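Uncharacterized protein (Wolinella succinogenes, PDB 3PU6) is uncharacterised experimentally but belongs to the hydrogenase maturation protease family, so it is probably an endopeptidase that activates hydrogenases. Local coordinates at residues A[8-13]-A[41-47]; A[17-21]-A[61-65]. All coordinates share one frame; numbering follows the deposited sequence.

Overall arrangement
Both interactions lie where strands of the central sheet give way to loops and helices, with their centres about 9 Å apart. Interaction 1 joins the end of strand 5-10 to the loop leaving strand 35-41; interaction 2 sets the start of helix 20-31 against strand 58-66. Strand 5-10 lies between those two strands and ties the contacts together: Val10 N is 3.0 Å from Ala62 O and Leu8 O is 3.0 Å from Ala62 N, probable backbone hydrogen bonds. Asp18 adds a weak bond from Asn12 N to its OD2. In interaction 2 the carboxylates of Asp18 and Asp63 lie near each other, possibly at the family's metal site.

Interaction 1 (A[8-13]-A[41-47]); sequences LCVGNE and YDTPESE
Tyr41 O receives the backbone N-H of Gly11 at 2.8 Å. The bond is nearly straight (161° at the hydrogen), and its donor stands 58° above the carbonyl plane. The same oxygen meets Val10 CA at 3.3 Å in a CA-H...O contact, so the last strand residue and the glycine after it both meet this oxygen. This is the closing step of a parallel pairing with strand 35-41, in which Val10 is bridged to Tyr41. The backbone angles of Gly11 would jam a side chain against the preceding carbonyl oxygen, which calls for glycine as the chain leaves the strand.

Beyond the backbone, Pro44 bears down on the aliphatic side chains of the strand. Its CG lies 3.6 Å from Val10 CG2, with the ring and the valine crossing at about a right angle, while Pro44 CB is 4.2 Å from Leu8 CD2. In Leu8, chi1 (177°) carries the fork toward the loop, and chi2 parts its methyls, CD2 to Pro44 and CD1 to a point 3.8 Å from Glu47 CG. The bent Glu47 chain therefore packs through its methylenes, and its carboxylate takes a hydrogen bond from Ser46 OG on the anti lone pair of OE2.

On the other flank Gly11 O sits at the edge of the Tyr41 ring, near its plane. Glu13 comes obliquely to that ring through OE1, while its OE2 makes a salt bridge with Arg26 of helix 20-31. Strands 5-10 and 35-41 are adjacent, parallel and connected through helix 20-31; the contact lies at their carboxyl ends, in a beta-alpha-beta crossover as in parallel alpha/beta folds.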
loop_
_atom_site.group_PDB
_atom_site.type_symbol
_atom_site.label_atom_id
_atom_site.label_comp_id
_atom_site.label_asym_id
_atom_site.label_seq_id
_atom_site.Cartn_x
_atom_site.Cartn_y
_atom_site.Cartn_z
ATOM N N LEU A 8 -1.852 4.552 1.226
ATOM C CA LEU A 8 -0.477 5.044 1.087
ATOM C C LEU A 8 0.383 4.109 0.242
ATOM O O LEU A 8 0.734 3.026 0.680
ATOM C CB LEU A 8 0.185 5.269 2.459
ATOM C CG LEU A 8 1.668 5.718 2.485
ATOM C CD1 LEU A 8 1.909 7.029 1.751
ATOM C CD2 LEU A 8 2.234 5.807 3.908
ATOM N N CYS A 9 0.739 4.536 -0.963
ATOM C CA CYS A 9 1.509 3.681 -1.854
ATOM C C CYS A 9 2.995 3.951 -1.745
ATOM O O CYS A 9 3.444 5.083 -1.931
ATOM C CB CYS A 9 1.077 3.844 -3.298
ATOM S SG CYS A 9 -0.661 3.731 -3.481
ATOM N N VAL A 10 3.736 2.879 -1.450
ATOM C CA VAL A 10 5.182 2.895 -1.263
ATOM C C VAL A 10 5.852 2.134 -2.419
ATOM O O VAL A 10 5.268 1.202 -2.973
ATOM C CB VAL A 10 5.555 2.250 0.100
ATOM C CG1 VAL A 10 7.067 2.198 0.301
ATOM C CG2 VAL A 10 4.891 2.996 1.238
ATOM N N GLY A 11 7.065 2.553 -2.793
ATOM C CA GLY A 11 7.816 1.908 -3.859
ATOM C C GLY A 11 8.486 2.881 -4.802
ATOM O O GLY A 11 8.253 4.085 -4.744
ATOM N N ASN A 12 9.296 2.337 -5.698
ATOM C CA ASN A 12 10.163 3.105 -6.584
ATOM C C ASN A 12 9.922 2.688 -8.022
ATOM O O ASN A 12 10.256 1.575 -8.427
ATOM C CB ASN A 12 11.619 2.836 -6.209
ATOM C CG ASN A 12 12.609 3.731 -6.944
ATOM O OD1 ASN A 12 12.379 4.163 -8.074
ATOM N ND2 ASN A 12 13.740 3.975 -6.308
ATOM N N GLU A 13 9.346 3.591 -8.796
ATOM C CA GLU A 13 8.933 3.281 -10.152
ATOM C C GLU A 13 10.094 3.082 -11.100
ATOM O O GLU A 13 9.908 2.590 -12.208
ATOM C CB GLU A 13 8.045 4.401 -10.686
ATOM C CG GLU A 13 6.616 4.368 -10.174
ATOM C CD GLU A 13 5.767 5.493 -10.758
ATOM O OE1 GLU A 13 6.273 6.641 -10.895
ATOM O OE2 GLU A 13 4.588 5.221 -11.076
ATOM N N TYR A 41 5.889 7.114 -2.680
ATOM C CA TYR A 41 7.007 6.510 -3.393
ATOM C C TYR A 41 8.027 5.914 -2.424
ATOM O O TYR A 41 7.697 5.040 -1.618
ATOM C CB TYR A 41 7.642 7.532 -4.330
ATOM C CG TYR A 41 6.629 8.106 -5.282
ATOM C CD1 TYR A 41 6.266 7.419 -6.439
ATOM C CD2 TYR A 41 6.002 9.318 -5.012
ATOM C CE1 TYR A 41 5.323 7.930 -7.313
ATOM C CE2 TYR A 41 5.047 9.842 -5.881
ATOM C CZ TYR A 41 4.714 9.144 -7.027
ATOM O OH TYR A 41 3.773 9.663 -7.887
ATOM N N ASP A 42 9.263 6.392 -2.484
ATOM C CA ASP A 42 10.308 5.850 -1.614
ATOM C C ASP A 42 10.579 6.755 -0.408
ATOM O O ASP A 42 11.524 6.534 0.353
ATOM C CB ASP A 42 11.586 5.536 -2.404
ATOM C CG ASP A 42 12.028 6.691 -3.295
ATOM O OD1 ASP A 42 11.193 7.577 -3.590
ATOM O OD2 ASP A 42 13.210 6.718 -3.705
ATOM N N THR A 43 9.719 7.757 -0.234
ATOM C CA THR A 43 9.772 8.655 0.927
ATOM C C THR A 43 8.386 8.910 1.552
ATOM O O THR A 43 7.950 10.064 1.680
ATOM C CB THR A 43 10.475 9.995 0.581
ATOM O OG1 THR A 43 10.078 10.420 -0.729
ATOM C CG2 THR A 43 11.974 9.807 0.587
ATOM N N PRO A 44 7.706 7.819 1.952
ATOM C CA PRO A 44 6.373 7.773 2.548
ATOM C C PRO A 44 6.248 8.757 3.688
ATOM O O PRO A 44 5.146 9.200 3.999
ATOM C CB PRO A 44 6.311 6.358 3.122
ATOM C CG PRO A 44 7.187 5.588 2.287
ATOM C CD PRO A 44 8.313 6.483 1.928
ATOM N N GLU A 45 7.375 9.078 4.316
ATOM C CA GLU A 45 7.359 9.965 5.467
ATOM C C GLU A 45 7.024 11.368 4.994
ATOM O O GLU A 45 6.494 12.174 5.744
ATOM C CB GLU A 45 8.686 9.930 6.219
ATOM C CG GLU A 45 9.887 10.394 5.402
ATOM C CD GLU A 45 10.507 9.275 4.568
ATOM O OE1 GLU A 45 9.769 8.350 4.161
ATOM O OE2 GLU A 45 11.736 9.325 4.320
ATOM N N SER A 46 7.300 11.637 3.730
ATOM C CA SER A 46 6.892 12.889 3.148
ATOM C C SER A 46 5.369 13.064 3.206
ATOM O O SER A 46 4.859 14.150 2.941
ATOM C CB SER A 46 7.345 12.964 1.697
ATOM O OG SER A 46 6.301 12.533 0.837
ATOM N N GLU A 47 4.638 11.999 3.537
ATOM C CA GLU A 47 3.175 12.062 3.559
ATOM C C GLU A 47 2.553 12.154 4.949
ATOM O O GLU A 47 1.335 12.181 5.070
ATOM C CB GLU A 47 2.562 10.866 2.840
ATOM C CG GLU A 47 3.037 10.683 1.431
ATOM C CD GLU A 47 2.731 11.870 0.577
ATOM O OE1 GLU A 47 1.542 12.076 0.264
ATOM O OE2 GLU A 47 3.680 12.595 0.212
#

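Interaction 2 (A[17-21]-A[61-65]); sequences DDGVA and VADAM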
loop_
_atom_site.group_PDB
_atom_site.type_symbol
_atom_site.label_atom_id
_atom_site.label_comp_id
_atom_site.label_asym_id
_atom_site.label_seq_id
_atom_site.Cartn_x
_atom_site.Cartn_y
_atom_site.Cartn_z
ATOM N N ASP A 17 9.338 -3.815 -10.886
ATOM C CA ASP A 17 8.156 -4.296 -10.169
ATOM C C ASP A 17 8.078 -3.741 -8.760
ATOM O O ASP A 17 7.181 -4.109 -8.000
ATOM C CB ASP A 17 8.136 -5.825 -10.085
ATOM C CG ASP A 17 7.955 -6.498 -11.434
ATOM O OD1 ASP A 17 7.579 -5.820 -12.413
ATOM O OD2 ASP A 17 8.180 -7.733 -11.505
ATOM N N ASP A 18 9.023 -2.873 -8.413
ATOM C CA ASP A 18 9.019 -2.243 -7.097
ATOM C C ASP A 18 8.086 -1.040 -7.093
ATOM O O ASP A 18 7.840 -0.417 -6.060
ATOM C CB ASP A 18 10.431 -1.859 -6.660
ATOM C CG ASP A 18 10.465 -1.197 -5.287
ATOM O OD1 ASP A 18 10.016 -1.818 -4.286
ATOM O OD2 ASP A 18 10.973 -0.048 -5.208
ATOM N N GLY A 19 7.548 -0.733 -8.261
ATOM C CA GLY A 19 6.510 0.268 -8.342
ATOM C C GLY A 19 5.106 -0.311 -8.388
ATOM O O GLY A 19 4.164 0.424 -8.660
ATOM N N VAL A 20 4.960 -1.609 -8.126
ATOM C CA VAL A 20 3.665 -2.260 -8.227
ATOM C C VAL A 20 2.628 -1.543 -7.387
ATOM O O VAL A 20 1.506 -1.340 -7.853
ATOM C CB VAL A 20 3.700 -3.796 -7.865
ATOM C CG1 VAL A 20 3.879 -4.023 -6.354
ATOM C CG2 VAL A 20 2.460 -4.499 -8.384
ATOM N N ALA A 21 3.002 -1.160 -6.163
ATOM C CA ALA A 21 2.075 -0.462 -5.279
ATOM C C ALA A 21 1.745 0.956 -5.780
ATOM O O ALA A 21 0.716 1.513 -5.425
ATOM C CB ALA A 21 2.594 -0.427 -3.866
ATOM N N VAL A 61 -1.598 0.736 3.789
ATOM C CA VAL A 61 -0.255 1.005 3.300
ATOM C C VAL A 61 0.158 -0.155 2.411
ATOM O O VAL A 61 0.284 -1.263 2.881
ATOM C CB VAL A 61 0.761 1.251 4.471
ATOM C CG1 VAL A 61 0.685 0.158 5.514
ATOM C CG2 VAL A 61 2.177 1.389 3.947
ATOM N N ALA A 62 0.328 0.105 1.121
ATOM C CA ALA A 62 0.709 -0.925 0.167
ATOM C C ALA A 62 2.169 -0.820 -0.305
ATOM O O ALA A 62 2.692 0.276 -0.502
ATOM C CB ALA A 62 -0.215 -0.892 -1.014
ATOM N N ASP A 63 2.809 -1.975 -0.503
ATOM C CA ASP A 63 4.224 -2.028 -0.882
ATOM C C ASP A 63 4.550 -3.292 -1.650
ATOM O O ASP A 63 3.911 -4.310 -1.461
ATOM C CB ASP A 63 5.131 -1.963 0.355
ATOM C CG ASP A 63 6.523 -1.445 0.019
ATOM O OD1 ASP A 63 6.738 -1.061 -1.160
ATOM O OD2 ASP A 63 7.401 -1.407 0.922
ATOM N N ALA A 64 5.551 -3.220 -2.518
ATOM C CA ALA A 64 6.155 -4.416 -3.084
ATOM C C ALA A 64 6.898 -5.141 -1.973
ATOM O O ALA A 64 7.462 -4.514 -1.078
ATOM C CB ALA A 64 7.119 -4.053 -4.197
HETATM N N MSE A 65 6.887 -6.465 -2.004
HETATM C CA MSE A 65 7.813 -7.199 -1.144
HETATM C C MSE A 65 8.472 -8.319 -1.923
HETATM O O MSE A 65 7.804 -9.179 -2.490
HETATM C CB MSE A 65 7.152 -7.685 0.140
HETATM C CG MSE A 65 5.765 -8.215 -0.057
HETATM SE SE MSE A 65 4.955 -8.655 1.654
HETATM C CE MSE A 65 3.701 -10.077 1.071
#
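With its CG anti to the backbone N (chi1 180°), Asp18 carries OD1 over to Ala64, 3.7 Å from CB, and Val20, whose CG1 lies between N and the carbonyl carbon (chi1 73°), brings that methyl to 3.9 Å from the same CB. The setting is the helix-on-sheet packing of an alpha/beta fold: Gly19 is the N-cap of helix 20-31, whose first turn packs on strand 58-66. Ala64 CB is thus held between a carboxylate, a valine methyl and the carbonyl Asp17 O, while strand 106-114 adds Val114 to its surroundings.

No hydrogen bond links the two segments. Asp18 OD1 and Asp63 OD1 come within 4.6 Å of each other. Paired acids at this point are consistent with the metal-binding site of related hydrogenase maturation proteases. Asp63 OD1 also takes a weak, strongly bent bond from the N-H of Ala64 (116° at the hydrogen).

In the first turn of the helix, small residues let the two backbones come close: Ala21 CB stands 4.0 Å from Ala62 CB and 3.4 Å from Ala62 O.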